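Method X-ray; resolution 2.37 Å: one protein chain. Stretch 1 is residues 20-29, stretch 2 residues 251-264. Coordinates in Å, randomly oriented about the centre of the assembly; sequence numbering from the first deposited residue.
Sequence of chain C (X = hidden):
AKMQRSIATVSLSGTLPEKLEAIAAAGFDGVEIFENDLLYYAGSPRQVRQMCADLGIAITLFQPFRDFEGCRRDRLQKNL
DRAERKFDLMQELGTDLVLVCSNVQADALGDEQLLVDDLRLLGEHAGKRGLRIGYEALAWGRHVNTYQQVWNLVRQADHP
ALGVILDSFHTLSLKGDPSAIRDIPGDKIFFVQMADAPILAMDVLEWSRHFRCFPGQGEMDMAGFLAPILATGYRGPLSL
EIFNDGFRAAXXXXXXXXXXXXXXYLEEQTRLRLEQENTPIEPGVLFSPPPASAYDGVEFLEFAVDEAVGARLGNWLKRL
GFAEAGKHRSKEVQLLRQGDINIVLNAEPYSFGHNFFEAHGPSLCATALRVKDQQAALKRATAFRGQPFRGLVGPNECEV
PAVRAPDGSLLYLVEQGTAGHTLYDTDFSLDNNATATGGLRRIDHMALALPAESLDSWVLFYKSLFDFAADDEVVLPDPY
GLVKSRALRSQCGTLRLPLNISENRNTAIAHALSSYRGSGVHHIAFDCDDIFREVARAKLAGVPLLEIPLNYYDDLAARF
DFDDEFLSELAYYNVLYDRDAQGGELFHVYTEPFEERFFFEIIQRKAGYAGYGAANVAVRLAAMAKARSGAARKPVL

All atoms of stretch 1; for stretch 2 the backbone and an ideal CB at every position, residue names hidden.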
# COMPACT_ATOMS: atom_id res chain seq x y z
N LEU C 20 14.69 0.51 13.52
CA LEU C 20 15.06 0.97 14.85
C LEU C 20 14.87 2.48 14.98
O LEU C 20 14.44 2.96 16.04
CB LEU C 20 16.51 0.59 15.16
CG LEU C 20 16.84 -0.90 15.20
CD1 LEU C 20 18.34 -1.10 15.37
CD2 LEU C 20 16.07 -1.58 16.32
N GLU C 21 15.19 3.24 13.93
CA GLU C 21 14.96 4.68 14.00
C GLU C 21 13.48 5.01 14.05
O GLU C 21 13.06 5.88 14.82
CB GLU C 21 15.63 5.40 12.83
CG GLU C 21 17.15 5.41 12.93
CD GLU C 21 17.81 5.94 11.66
OE1 GLU C 21 17.09 6.43 10.78
OE2 GLU C 21 19.05 5.91 11.58
N ALA C 22 12.66 4.32 13.25
CA ALA C 22 11.22 4.55 13.30
C ALA C 22 10.65 4.17 14.67
O ALA C 22 9.78 4.87 15.20
CB ALA C 22 10.53 3.76 12.19
N ILE C 23 11.11 3.06 15.24
CA ILE C 23 10.62 2.62 16.54
C ILE C 23 10.93 3.67 17.60
O ILE C 23 10.07 4.03 18.42
CB ILE C 23 11.23 1.25 16.91
CG1 ILE C 23 10.66 0.16 16.01
CG2 ILE C 23 10.98 0.93 18.37
CD1 ILE C 23 11.40 -1.16 16.09
N ALA C 24 12.16 4.20 17.59
CA ALA C 24 12.52 5.24 18.55
C ALA C 24 11.76 6.53 18.29
O ALA C 24 11.27 7.17 19.23
CB ALA C 24 14.03 5.49 18.51
N ALA C 25 11.65 6.94 17.02
CA ALA C 25 10.96 8.18 16.69
C ALA C 25 9.49 8.14 17.09
O ALA C 25 8.91 9.18 17.40
CB ALA C 25 11.10 8.47 15.19
N ALA C 26 8.88 6.96 17.08
CA ALA C 26 7.48 6.83 17.46
C ALA C 26 7.26 6.92 18.96
O ALA C 26 6.11 7.04 19.40
CB ALA C 26 6.91 5.51 16.93
N GLY C 27 8.32 6.85 19.76
CA GLY C 27 8.20 6.94 21.20
C GLY C 27 8.22 5.63 21.95
O GLY C 27 7.87 5.62 23.14
N PHE C 28 8.61 4.53 21.31
CA PHE C 28 8.74 3.27 22.01
C PHE C 28 9.92 3.30 22.97
O PHE C 28 10.89 4.04 22.78
CB PHE C 28 8.92 2.11 21.03
CG PHE C 28 7.67 1.72 20.31
CD1 PHE C 28 6.79 0.81 20.87
CD2 PHE C 28 7.38 2.24 19.06
CE1 PHE C 28 5.63 0.44 20.20
CE2 PHE C 28 6.23 1.88 18.39
CZ PHE C 28 5.35 0.97 18.96
N ASP C 29 9.84 2.46 24.01
CA ASP C 29 10.95 2.29 24.94
C ASP C 29 11.85 1.13 24.55
O ASP C 29 13.06 1.18 24.81
CB ASP C 29 10.43 2.06 26.36
CG ASP C 29 9.47 3.14 26.81
OD1 ASP C 29 9.92 4.27 27.08
OD2 ASP C 29 8.25 2.85 26.90
N UNK C 251 4.74 1.34 5.09
CA UNK C 251 5.41 2.55 5.60
C UNK C 251 5.91 2.37 7.02
O UNK C 251 5.13 2.22 7.97
CB UNK C 251 4.46 3.75 5.54
N UNK C 252 7.23 2.39 7.16
CA UNK C 252 7.88 2.08 8.43
C UNK C 252 7.46 3.06 9.53
O UNK C 252 7.09 2.65 10.64
CB UNK C 252 9.40 2.10 8.26
N UNK C 253 7.53 4.36 9.24
CA UNK C 253 7.31 5.36 10.27
C UNK C 253 5.85 5.40 10.71
O UNK C 253 5.56 5.46 11.92
CB UNK C 253 7.75 6.74 9.77
N UNK C 254 4.91 5.37 9.76
CA UNK C 254 3.50 5.43 10.13
C UNK C 254 3.06 4.15 10.83
O UNK C 254 2.22 4.19 11.73
CB UNK C 254 2.63 5.68 8.89
N UNK C 255 3.60 3.00 10.42
CA UNK C 255 3.30 1.77 11.14
C UNK C 255 3.80 1.84 12.57
O UNK C 255 3.10 1.42 13.50
CB UNK C 255 3.92 0.57 10.43
N UNK C 256 5.01 2.38 12.78
CA UNK C 256 5.53 2.52 14.13
C UNK C 256 4.69 3.49 14.95
O UNK C 256 4.40 3.24 16.13
CB UNK C 256 6.99 2.99 14.09
N UNK C 257 4.28 4.61 14.34
CA UNK C 257 3.44 5.57 15.05
C UNK C 257 2.08 4.97 15.38
O UNK C 257 1.57 5.14 16.49
CB UNK C 257 3.27 6.84 14.22
N UNK C 258 1.48 4.25 14.43
CA UNK C 258 0.22 3.56 14.69
C UNK C 258 0.37 2.55 15.82
O UNK C 258 -0.53 2.41 16.66
CB UNK C 258 -0.28 2.86 13.42
N UNK C 259 1.49 1.83 15.85
CA UNK C 259 1.72 0.87 16.91
C UNK C 259 1.71 1.51 18.29
O UNK C 259 1.02 1.05 19.20
CB UNK C 259 3.05 0.15 16.68
N UNK C 260 2.47 2.59 18.45
CA UNK C 260 2.50 3.28 19.73
C UNK C 260 1.12 3.83 20.08
O UNK C 260 0.66 3.71 21.22
CB UNK C 260 3.53 4.41 19.70
N UNK C 261 0.45 4.44 19.09
CA UNK C 261 -0.91 4.92 19.30
C UNK C 261 -1.84 3.80 19.76
O UNK C 261 -2.67 4.01 20.65
CB UNK C 261 -1.45 5.55 18.01
N UNK C 262 -1.71 2.61 19.17
CA UNK C 262 -2.57 1.50 19.56
C UNK C 262 -2.30 1.04 20.99
O UNK C 262 -3.23 0.61 21.68
CB UNK C 262 -2.38 0.33 18.59
N UNK C 263 -1.05 1.14 21.44
CA UNK C 263 -0.74 0.78 22.83
C UNK C 263 -1.32 1.80 23.80
O UNK C 263 -1.80 1.44 24.88
CB UNK C 263 0.77 0.67 23.03
N UNK C 264 -1.25 3.09 23.44
CA UNK C 264 -1.87 4.12 24.27
C UNK C 264 -3.37 3.89 24.39
O UNK C 264 -3.95 3.97 25.48
CB UNK C 264 -1.59 5.51 23.69

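Stretch 2 is a helix from 252 onward, its axis passing 8.4 Å from that of helix 20-25 at an angle of 38°, so its positions meet stretch 1 in an i, i+3/i+4 rhythm.

Position 251 lies just before the helix, with phi -62° and nothing of stretch 1 near its CB. Many residues would fit; the phi also allows proline, and P251 occupies the N-cap, its O accepting the bond from N of 255.

At 252 the CB points sideways, 4.4 Å from A22 CB, which leaves room for a small or branched side chain. The residue is T252, whose CG2 packs 3.6 Å from A22 CB.

The CB of 253 also points sideways, 4.7 Å from A22 CB, and beyond it lies the flank of the first helix, lined by A25 and the carboxylate of E21. A long side chain could follow this flank, and a basic one would suit the acid. R253 does so: its end comes nearer than its CB direction suggests, NH1 reaches 3.6 Å from A25 CB, and one guanidinium face is covered by A25 CB and E21 O. NH2 is 4.1 Å from E21 OE1, too far for a salt bridge, so the charges are merely neighbours.

Positions 254 and 255 are out of reach of stretch 1, which therefore sets little preference; they are Q254 and N255.

At 256 the CB points toward stretch 1, 3.5 Å from A22 O and 3.8 Å from A26 CB. Little space remains, so alanine, glycine or perhaps serine would suit. A256 places its CB 4.1 Å from A22 CB, and its O lies 3.5 Å from A26 CB, making this a close alanine-to-alanine contact between the two stretches.

The CB of 257 points away, 4.7 Å from A26 CB, and many side chains could lead outward. The residue is A257, whose backbone does the closer packing, with N 3.8 Å from A26 CB. Position 258 points away altogether, leaving its choice open; it is D258.

At 259 an ideal CB would sit only 3.3 Å from F28 CZ, a tight fit that favours glycine. G259 lets the ring lie against the backbone, with F28 CZ 3.7 Å from its C.

Position 260 points toward stretch 1, its CB 3.9 Å from F28 CE2 and 3.7 Å from A26 O. An aliphatic side chain such as leucine, isoleucine or methionine could cover the ring. In L260, chi1 is t and CD2 stands 4.0 Å from the centroid of the F28 ring, over its face, a CH-pi contact; CG also lies 3.3 Å from A26 O.

Positions 261 and 262 have no partner in stretch 1, which sets no preference at either. R261 leads its end away, while S262 OG donates to G259 O at 2.7 Å.

The CB of 263 points toward stretch 1 but has nothing within 5.5 Å, so a longer apolar chain is needed to touch F28. L263 brings CD1 3.9 Å from F28 CE1. Position 264, out of reach and left open by stretch 1, is L264.

Stretch 2, residues 251-264: PTRQNAADGLRSLL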
# COMPACT_ATOMS: atom_id res chain seq x y z
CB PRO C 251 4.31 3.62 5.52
CG PRO C 251 3.03 2.86 5.56
CD PRO C 251 3.29 1.54 4.88
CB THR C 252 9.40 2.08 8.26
OG1 THR C 252 9.74 1.32 7.09
CG2 THR C 252 10.07 1.45 9.46
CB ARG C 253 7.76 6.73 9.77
CG ARG C 253 9.26 6.82 9.55
CD ARG C 253 9.91 7.83 10.49
NE ARG C 253 11.35 7.64 10.57
CZ ARG C 253 12.18 8.48 11.18
NH1 ARG C 253 11.71 9.57 11.77
NH2 ARG C 253 13.48 8.23 11.20
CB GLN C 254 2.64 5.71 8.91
CG GLN C 254 2.19 7.17 8.81
CD GLN C 254 1.34 7.59 10.00
OE1 GLN C 254 0.51 6.82 10.49
NE2 GLN C 254 1.56 8.81 10.48
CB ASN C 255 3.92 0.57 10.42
CG ASN C 255 3.09 0.11 9.23
OD1 ASN C 255 1.96 0.56 9.03
ND2 ASN C 255 3.65 -0.80 8.43
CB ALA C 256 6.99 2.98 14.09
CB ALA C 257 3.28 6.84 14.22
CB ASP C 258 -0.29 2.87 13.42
CG ASP C 258 -0.87 3.84 12.41
OD1 ASP C 258 -1.09 5.02 12.77
OD2 ASP C 258 -1.10 3.43 11.26
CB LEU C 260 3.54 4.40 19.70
CG LEU C 260 4.08 4.98 21.02
CD1 LEU C 260 3.10 5.92 21.70
CD2 LEU C 260 4.50 3.85 21.96
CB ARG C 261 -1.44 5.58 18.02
CG ARG C 261 -2.88 6.04 18.10
CD ARG C 261 -3.31 6.72 16.81
NE ARG C 261 -2.77 8.07 16.69
CZ ARG C 261 -2.84 8.82 15.60
NH1 ARG C 261 -3.45 8.36 14.51
NH2 ARG C 261 -2.32 10.04 15.59
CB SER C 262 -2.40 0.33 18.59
OG SER C 262 -1.21 -0.39 18.86
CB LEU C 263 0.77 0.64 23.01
CG LEU C 263 1.38 -0.66 22.49
CD1 LEU C 263 2.88 -0.70 22.74
CD2 LEU C 263 0.69 -1.86 23.13
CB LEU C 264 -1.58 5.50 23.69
CG LEU C 264 -0.10 5.90 23.63
CD1 LEU C 264 0.05 7.31 23.08
CD2 LEU C 264 0.59 5.75 24.98
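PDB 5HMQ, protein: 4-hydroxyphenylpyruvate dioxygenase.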